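Long-range contacts in Non-reducing end beta-L-arabinofuranosidase (Bacteroides thetaiotaomicron, PDB 5MQO), which is a family GH127 glycoside hydrolase of a gut bacterium, probably acting as an aceric acidase in the breakdown of complex plant pectin: residues A[535-540]-A[556-561]; A[194-199]-A[241-246]. All blocks are in the same frame, centred on the assembly; numbering follows the deposited sequence.

Interaction 1 of 2, residues A[535-540]-A[556-561]; sequences IPEWCG and KANTYA
Two backbone hydrogen bonds join I535 to the segment 556-561. The N-H of I535 runs almost straight to T559 O, 3.0 Å away, whereas I535 O receives N558 N at 2.7 Å through a bent bond of 136°. The I535 side chain lies against the K556 carbonyl, CB coming within 3.4 Å of K556 O, while its far end, CD1, rests on A561 CB at 4.1 Å. A557 presents its methyl to the backbone oxygens of P536, E537 and C539, with A557 CB 3.7 Å from P536 O. Next to it E537 and N558 cross obliquely, their carboxylate and amide planes only 16° apart; E537 CG, anti to its own backbone N (chi1 -166°), touches N558 ND2 at 3.4 Å. The contact lies where the neighbouring antiparallel strands 529-535 and 559-565 of the GH127 middle domain pass into loop, and A561 continues the ladder by backbone bonding to F533. Each segment has its own internal fastening. A type I turn from P536 to C539 is closed by C539 N bonding to P536 O, and T559 OG1 reaches back 2.6 Å to K556 O, approaching from above the carbonyl plane, while N558 adopts a left-handed backbone conformation. Farther out, helix 402-416 meets the loop: E406 OE1 accepts a hydrogen bond from E537 N, and N558 touches K403 and E406. P536 and C539 pack on M577 of strand 572-577.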
ATOM      1  N   ILE A 535      -2.659  -8.064  16.773  1.00 57.09           N
ATOM      2  CA  ILE A 535      -3.560  -7.110  17.417  1.00 59.23           C
ATOM      3  C   ILE A 535      -3.302  -5.706  16.851  1.00 58.25           C
ATOM      4  O   ILE A 535      -2.245  -5.138  17.130  1.00 55.77           O
ATOM      5  CB  ILE A 535      -3.338  -7.059  18.934  1.00 61.06           C
ATOM      6  CG1 ILE A 535      -3.342  -8.478  19.533  1.00 62.35           C
ATOM      7  CG2 ILE A 535      -4.378  -6.137  19.564  1.00 62.48           C
ATOM      8  CD1 ILE A 535      -4.468  -9.370  19.036  1.00 64.11           C
ATOM      9  N   PRO A 536      -4.258  -5.153  16.051  1.00 58.63           N
ATOM     10  CA  PRO A 536      -4.125  -3.780  15.523  1.00 58.72           C
ATOM     11  C   PRO A 536      -3.825  -2.689  16.549  1.00 57.37           C
ATOM     12  O   PRO A 536      -4.279  -2.767  17.686  1.00 54.29           O
ATOM     13  CB  PRO A 536      -5.478  -3.520  14.849  1.00 58.05           C
ATOM     14  CG  PRO A 536      -5.891  -4.862  14.368  1.00 58.98           C
ATOM     15  CD  PRO A 536      -5.365  -5.862  15.377  1.00 58.51           C
ATOM     16  N   GLU A 537      -3.042  -1.701  16.110  1.00 59.84           N
ATOM     17  CA  GLU A 537      -2.642  -0.549  16.911  1.00 59.89           C
ATOM     18  C   GLU A 537      -3.883   0.174  17.369  1.00 58.44           C
ATOM     19  O   GLU A 537      -3.967   0.591  18.512  1.00 59.10           O
ATOM     20  CB  GLU A 537      -1.741   0.398  16.101  1.00 62.57           C
ATOM     21  CG  GLU A 537      -1.023   1.434  16.966  1.00 65.57           C
ATOM     22  CD  GLU A 537      -0.213   2.469  16.195  1.00 65.45           C
ATOM     23  OE1 GLU A 537      -0.303   2.533  14.954  1.00 71.45           O
ATOM     24  OE2 GLU A 537       0.525   3.239  16.839  1.00 64.52           O
ATOM     25  N   TRP A 538      -4.868   0.278  16.489  1.00 57.12           N
ATOM     26  CA  TRP A 538      -6.171   0.842  16.866  1.00 58.93           C
ATOM     27  C   TRP A 538      -7.000   0.082  17.921  1.00 60.40           C
ATOM     28  O   TRP A 538      -7.957   0.650  18.436  1.00 59.31           O
ATOM     29  CB  TRP A 538      -7.039   1.106  15.623  1.00 56.98           C
ATOM     30  CG  TRP A 538      -7.273  -0.044  14.733  1.00 55.89           C
ATOM     31  CD1 TRP A 538      -6.617  -0.308  13.584  1.00 56.34           C
ATOM     32  CD2 TRP A 538      -8.260  -1.078  14.881  1.00 57.25           C
ATOM     33  NE1 TRP A 538      -7.117  -1.442  12.993  1.00 57.51           N
ATOM     34  CE2 TRP A 538      -8.120  -1.946  13.774  1.00 57.60           C
ATOM     35  CE3 TRP A 538      -9.245  -1.361  15.840  1.00 57.06           C
ATOM     36  CZ2 TRP A 538      -8.929  -3.091  13.597  1.00 58.19           C
ATOM     37  CZ3 TRP A 538     -10.045  -2.509  15.669  1.00 57.43           C
ATOM     38  CH2 TRP A 538      -9.879  -3.355  14.554  1.00 57.24           C
ATOM     39  N   CYS A 539      -6.661  -1.172  18.235  1.00 65.08           N
ATOM     40  CA  CYS A 539      -7.523  -2.047  19.063  1.00 70.42           C
ATOM     41  C   CYS A 539      -7.189  -2.067  20.566  1.00 78.91           C
ATOM     42  O   CYS A 539      -6.132  -2.612  20.985  1.00 79.59           O
ATOM     43  CB  CYS A 539      -7.485  -3.488  18.546  1.00 69.80           C
ATOM     44  SG  CYS A 539      -8.549  -4.622  19.478  1.00 63.29           S
ATOM     45  N   GLY A 540      -8.131  -1.537  21.362  1.00 80.88           N
ATOM     46  CA  GLY A 540      -7.978  -1.421  22.816  1.00 83.04           C
ATOM     47  C   GLY A 540      -8.336  -2.643  23.663  1.00 84.55           C
ATOM     48  O   GLY A 540      -7.807  -2.802  24.777  1.00 81.16           O
ATOM     49  N   LYS A 556      -0.329  -6.941  23.681  1.00 96.62           N
ATOM     50  CA  LYS A 556      -0.791  -5.567  23.643  1.00 92.26           C
ATOM     51  C   LYS A 556      -1.186  -5.190  22.221  1.00 83.62           C
ATOM     52  O   LYS A 556      -1.054  -5.973  21.278  1.00 80.40           O
ATOM     53  CB  LYS A 556       0.350  -4.648  24.105  1.00 95.28           C
ATOM     54  CG  LYS A 556       0.983  -5.056  25.434  1.00102.45           C
ATOM     55  CD  LYS A 556       2.163  -4.168  25.818  1.00107.55           C
ATOM     56  CE  LYS A 556       2.630  -4.453  27.247  1.00109.71           C
ATOM     57  NZ  LYS A 556       3.622  -3.458  27.746  1.00109.53           N
ATOM     58  N   ALA A 557      -1.663  -3.967  22.066  1.00 78.85           N
ATOM     59  CA  ALA A 557      -1.828  -3.390  20.732  1.00 77.65           C
ATOM     60  C   ALA A 557      -0.496  -3.383  19.935  1.00 74.17           C
ATOM     61  O   ALA A 557       0.588  -3.211  20.486  1.00 73.58           O
ATOM     62  CB  ALA A 557      -2.410  -1.988  20.835  1.00 76.67           C
ATOM     63  N   ASN A 558      -0.590  -3.601  18.632  1.00 70.44           N
ATOM     64  CA  ASN A 558       0.576  -3.576  17.757  1.00 67.85           C
ATOM     65  C   ASN A 558       1.609  -4.647  18.064  1.00 66.76           C
ATOM     66  O   ASN A 558       2.795  -4.384  18.018  1.00 68.58           O
ATOM     67  CB  ASN A 558       1.213  -2.173  17.768  1.00 64.54           C
ATOM     68  CG  ASN A 558       1.208  -1.530  16.414  1.00 63.12           C
ATOM     69  OD1 ASN A 558       0.701  -2.093  15.456  1.00 66.07           O
ATOM     70  ND2 ASN A 558       1.765  -0.343  16.327  1.00 62.16           N
ATOM     71  N   THR A 559       1.147  -5.848  18.384  1.00 66.37           N
ATOM     72  CA  THR A 559       2.026  -7.004  18.610  1.00 67.99           C
ATOM     73  C   THR A 559       1.264  -8.271  18.245  1.00 64.71           C
ATOM     74  O   THR A 559       0.040  -8.221  18.161  1.00 64.79           O
ATOM     75  CB  THR A 559       2.378  -7.126  20.092  1.00 71.64           C
ATOM     76  OG1 THR A 559       1.161  -7.245  20.839  1.00 72.03           O
ATOM     77  CG2 THR A 559       3.170  -5.898  20.587  1.00 71.24           C
ATOM     78  N   TYR A 560       1.958  -9.396  18.064  1.00 60.70           N
ATOM     79  CA  TYR A 560       1.265 -10.677  17.776  1.00 59.90           C
ATOM     80  C   TYR A 560       0.849 -11.432  19.022  1.00 59.85           C
ATOM     81  O   TYR A 560       1.688 -11.653  19.913  1.00 57.40           O
ATOM     82  CB  TYR A 560       2.140 -11.636  16.961  1.00 59.50           C
ATOM     83  CG  TYR A 560       2.389 -11.177  15.559  1.00 57.24           C
ATOM     84  CD1 TYR A 560       1.376 -11.224  14.602  1.00 56.41           C
ATOM     85  CD2 TYR A 560       3.633 -10.675  15.186  1.00 56.89           C
ATOM     86  CE1 TYR A 560       1.592 -10.781  13.313  1.00 55.61           C
ATOM     87  CE2 TYR A 560       3.856 -10.240  13.898  1.00 56.58           C
ATOM     88  CZ  TYR A 560       2.839 -10.301  12.964  1.00 54.42           C
ATOM     89  OH  TYR A 560       3.087  -9.879  11.694  1.00 52.43           O
ATOM     90  N   ALA A 561      -0.425 -11.847  19.065  1.00 60.81           N
ATOM     91  CA  ALA A 561      -0.892 -12.830  20.058  1.00 62.20           C
ATOM     92  C   ALA A 561      -0.557 -14.221  19.521  1.00 64.19           C
ATOM     93  O   ALA A 561      -1.020 -14.593  18.440  1.00 63.66           O
ATOM     94  CB  ALA A 561      -2.382 -12.696  20.310  1.00 60.60           C
TER

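Interaction 2 of 2, residues A[194-199]-A[241-246]; sequences LGHLMM and CPSHYM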
ATOM      1  N   LEU A 194      12.649  -2.409 -18.952  1.00 86.41           N
ATOM      2  CA  LEU A 194      13.254  -3.673 -18.541  1.00 81.41           C
ATOM      3  C   LEU A 194      13.017  -4.037 -17.096  1.00 77.30           C
ATOM      4  O   LEU A 194      12.799  -5.200 -16.795  1.00 81.03           O
ATOM      5  CB  LEU A 194      14.760  -3.686 -18.822  1.00 81.43           C
ATOM      6  CG  LEU A 194      15.151  -3.786 -20.300  1.00 81.97           C
ATOM      7  CD1 LEU A 194      16.590  -4.261 -20.389  1.00 83.41           C
ATOM      8  CD2 LEU A 194      14.254  -4.711 -21.122  1.00 81.16           C
ATOM      9  N   GLY A 195      13.050  -3.066 -16.202  1.00 72.91           N
ATOM     10  CA  GLY A 195      12.823  -3.351 -14.799  1.00 73.79           C
ATOM     11  C   GLY A 195      11.466  -3.975 -14.502  1.00 74.28           C
ATOM     12  O   GLY A 195      11.326  -4.788 -13.579  1.00 75.46           O
ATOM     13  N   HIS A 196      10.465  -3.581 -15.280  1.00 71.40           N
ATOM     14  CA  HIS A 196       9.131  -4.085 -15.110  1.00 71.72           C
ATOM     15  C   HIS A 196       8.990  -5.452 -15.719  1.00 72.36           C
ATOM     16  O   HIS A 196       8.226  -6.272 -15.210  1.00 79.19           O
ATOM     17  CB  HIS A 196       8.127  -3.123 -15.708  1.00 76.08           C
ATOM     18  CG  HIS A 196       8.080  -1.827 -14.982  1.00 80.43           C
ATOM     19  ND1 HIS A 196       7.683  -1.740 -13.665  1.00 83.12           N
ATOM     20  CD2 HIS A 196       8.425  -0.577 -15.360  1.00 82.13           C
ATOM     21  CE1 HIS A 196       7.767  -0.484 -13.268  1.00 85.26           C
ATOM     22  NE2 HIS A 196       8.214   0.242 -14.278  1.00 85.89           N
ATOM     23  N   LEU A 197       9.720  -5.716 -16.795  1.00 69.60           N
ATOM     24  CA  LEU A 197       9.789  -7.067 -17.334  1.00 69.41           C
ATOM     25  C   LEU A 197      10.312  -8.066 -16.296  1.00 66.38           C
ATOM     26  O   LEU A 197       9.815  -9.183 -16.246  1.00 65.95           O
ATOM     27  CB  LEU A 197      10.651  -7.128 -18.599  1.00 70.18           C
ATOM     28  CG  LEU A 197      10.745  -8.486 -19.301  1.00 71.65           C
ATOM     29  CD1 LEU A 197       9.442  -8.849 -19.988  1.00 72.82           C
ATOM     30  CD2 LEU A 197      11.874  -8.455 -20.302  1.00 71.99           C
ATOM     31  N   MET A 198      11.287  -7.675 -15.479  1.00 63.23           N
ATOM     32  CA  MET A 198      11.799  -8.580 -14.461  1.00 66.73           C
ATOM     33  C   MET A 198      10.669  -9.085 -13.552  1.00 65.76           C
ATOM     34  O   MET A 198      10.470 -10.280 -13.387  1.00 66.56           O
ATOM     35  CB  MET A 198      12.885  -7.933 -13.603  1.00 69.26           C
ATOM     36  CG  MET A 198      14.170  -7.547 -14.324  1.00 72.87           C
ATOM     37  SD  MET A 198      15.456  -6.983 -13.161  1.00 76.88           S
ATOM     38  CE  MET A 198      14.771  -5.426 -12.617  1.00 78.99           C
ATOM     39  N   MET A 199       9.911  -8.177 -12.971  1.00 66.38           N
ATOM     40  CA  MET A 199       8.898  -8.594 -12.026  1.00 67.82           C
ATOM     41  C   MET A 199       7.771  -9.359 -12.702  1.00 64.22           C
ATOM     42  O   MET A 199       7.225 -10.293 -12.105  1.00 62.12           O
ATOM     43  CB  MET A 199       8.363  -7.413 -11.194  1.00 72.44           C
ATOM     44  CG  MET A 199       9.044  -7.256  -9.838  1.00 75.62           C
ATOM     45  SD  MET A 199       8.931  -8.746  -8.815  1.00 82.04           S
ATOM     46  CE  MET A 199       8.641  -7.968  -7.223  1.00 90.39           C
ATOM     47  N   CYS A 241      13.852   5.017 -12.775  1.00156.99           N
ATOM     48  CA  CYS A 241      12.905   3.943 -12.445  1.00144.34           C
ATOM     49  C   CYS A 241      13.375   3.232 -11.162  1.00136.91           C
ATOM     50  O   CYS A 241      14.421   2.561 -11.164  1.00126.16           O
ATOM     51  CB  CYS A 241      12.737   2.933 -13.578  1.00141.58           C
ATOM     52  SG  CYS A 241      11.076   2.230 -13.576  1.00140.38           S
ATOM     53  N   PRO A 242      12.612   3.392 -10.059  1.00132.21           N
ATOM     54  CA  PRO A 242      13.007   2.818  -8.767  1.00127.09           C
ATOM     55  C   PRO A 242      12.439   1.413  -8.488  1.00117.49           C
ATOM     56  O   PRO A 242      12.800   0.796  -7.484  1.00114.40           O
ATOM     57  CB  PRO A 242      12.435   3.830  -7.789  1.00130.70           C
ATOM     58  CG  PRO A 242      11.144   4.242  -8.442  1.00131.56           C
ATOM     59  CD  PRO A 242      11.359   4.173  -9.929  1.00129.13           C
ATOM     60  N   SER A 243      11.538   0.940  -9.355  1.00109.27           N
ATOM     61  CA  SER A 243      11.164  -0.470  -9.455  1.00107.83           C
ATOM     62  C   SER A 243      12.391  -1.382  -9.507  1.00103.30           C
ATOM     63  O   SER A 243      12.393  -2.473  -8.947  1.00101.12           O
ATOM     64  CB  SER A 243      10.364  -0.697 -10.747  1.00111.10           C
ATOM     65  OG  SER A 243      11.167  -0.461 -11.915  1.00109.27           O
ATOM     66  N   HIS A 244      13.410  -0.921 -10.222  1.00 99.91           N
ATOM     67  CA  HIS A 244      14.661  -1.654 -10.436  1.00101.34           C
ATOM     68  C   HIS A 244      15.250  -2.336  -9.201  1.00 92.73           C
ATOM     69  O   HIS A 244      15.677  -3.477  -9.300  1.00 92.41           O
ATOM     70  CB  HIS A 244      15.741  -0.713 -11.021  1.00108.22           C
ATOM     71  CG  HIS A 244      15.544  -0.377 -12.469  1.00114.92           C
ATOM     72  ND1 HIS A 244      16.575   0.061 -13.276  1.00115.23           N
ATOM     73  CD2 HIS A 244      14.439  -0.417 -13.254  1.00119.03           C
ATOM     74  CE1 HIS A 244      16.110   0.280 -14.494  1.00118.72           C
ATOM     75  NE2 HIS A 244      14.818  -0.005 -14.507  1.00121.58           N
ATOM     76  N   TYR A 245      15.276  -1.641  -8.063  1.00 84.81           N
ATOM     77  CA  TYR A 245      16.005  -2.104  -6.864  1.00 80.57           C
ATOM     78  C   TYR A 245      15.390  -3.403  -6.336  1.00 75.56           C
ATOM     79  O   TYR A 245      16.105  -4.356  -6.023  1.00 67.24           O
ATOM     80  CB  TYR A 245      15.967  -1.055  -5.754  1.00 82.16           C
ATOM     81  CG  TYR A 245      16.693   0.222  -6.078  1.00 85.27           C
ATOM     82  CD1 TYR A 245      16.045   1.262  -6.750  1.00 89.65           C
ATOM     83  CD2 TYR A 245      18.006   0.409  -5.697  1.00 85.96           C
ATOM     84  CE1 TYR A 245      16.689   2.438  -7.064  1.00 89.74           C
ATOM     85  CE2 TYR A 245      18.662   1.587  -5.994  1.00 90.06           C
ATOM     86  CZ  TYR A 245      18.002   2.602  -6.684  1.00 91.76           C
ATOM     87  OH  TYR A 245      18.645   3.795  -6.986  1.00 91.05           O
ATOM     88  N   MET A 246      14.057  -3.406  -6.259  1.00 71.22           N
ATOM     89  CA  MET A 246      13.270  -4.559  -5.851  1.00 69.97           C
ATOM     90  C   MET A 246      13.363  -5.699  -6.883  1.00 69.04           C
ATOM     91  O   MET A 246      13.658  -6.843  -6.517  1.00 65.86           O
ATOM     92  CB  MET A 246      11.803  -4.143  -5.593  1.00 71.59           C
ATOM     93  CG  MET A 246      11.564  -3.579  -4.187  1.00 73.76           C
ATOM     94  SD  MET A 246      10.009  -2.729  -3.807  1.00 74.50           S
ATOM     95  CE  MET A 246       8.860  -3.615  -4.868  1.00 78.12           C
TER
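H196 and H244 carry this contact between helix 192-208 and the loop leading into helix 243-255 with its first turn, each imidazole reaching toward the opposite segment, and no hydrogen bond passes between the two segments. The first kind of interaction is polar and sulfur contact with the H196 ring. S243 OG lies over one face, offset toward the rim and 3.7 Å from H196 CE1; it is set there by a chi1 of 65°, which holds OG between the backbone N and the carbonyl carbon. S243 CB also comes to 3.6 Å from H196 CE1. C241 adds a sulfur-aromatic approach, its SG 3.6 Å from H196 NE2 and inclined 54° from the ring normal, hence neither squarely over the ring nor in its plane. Van der Waals packing makes up the second kind. G195 has no side chain, and the H244 ring packs directly against its backbone: H244 CD2 sits obliquely 3.7 Å from G195 CA, at the pair whose CA atoms are nearest across the two segments. The bent end of M198 makes a lighter contact, its CE 4.0 Å from H244 O. A second-shell hydrogen bond holds H244: its ND1 is bonded to Y228 OH on helix 212-230, which would restrain the rotation of the imidazole, while C241 O lies over one of its faces. Helices 192-208 and 243-255 flank helix 212-230 in sequence yet pack on each other, consistent with neighbouring helices of one layer in the (alpha/alpha)6 barrel of this clan; H196 also touches Y104 and K105 of helix 102-117. Without a directional bond from segment to segment, the spacing here probably rests on shape, with two rings fitted against a glycine, a serine and a sulfur.

In the fold
Along the chain the two contacts come in series: interaction 2 closes, within the GH127 catalytic range, long before interaction 1 opens in the middle domain. Their centres are 35 Å apart, on opposite sides of the centre of the chain, and even their nearest atoms are about 18 Å from one another, so they share no residue, helix or strand. Interaction 2 joins two helices within the helical domain; interaction 1 lies at one end of a beta strand pair. The latter nevertheless meets helix 402-416, which falls in the catalytic range. One contact thus works inside a domain, while the other belongs to the junction between the beta and helical parts of the enzyme.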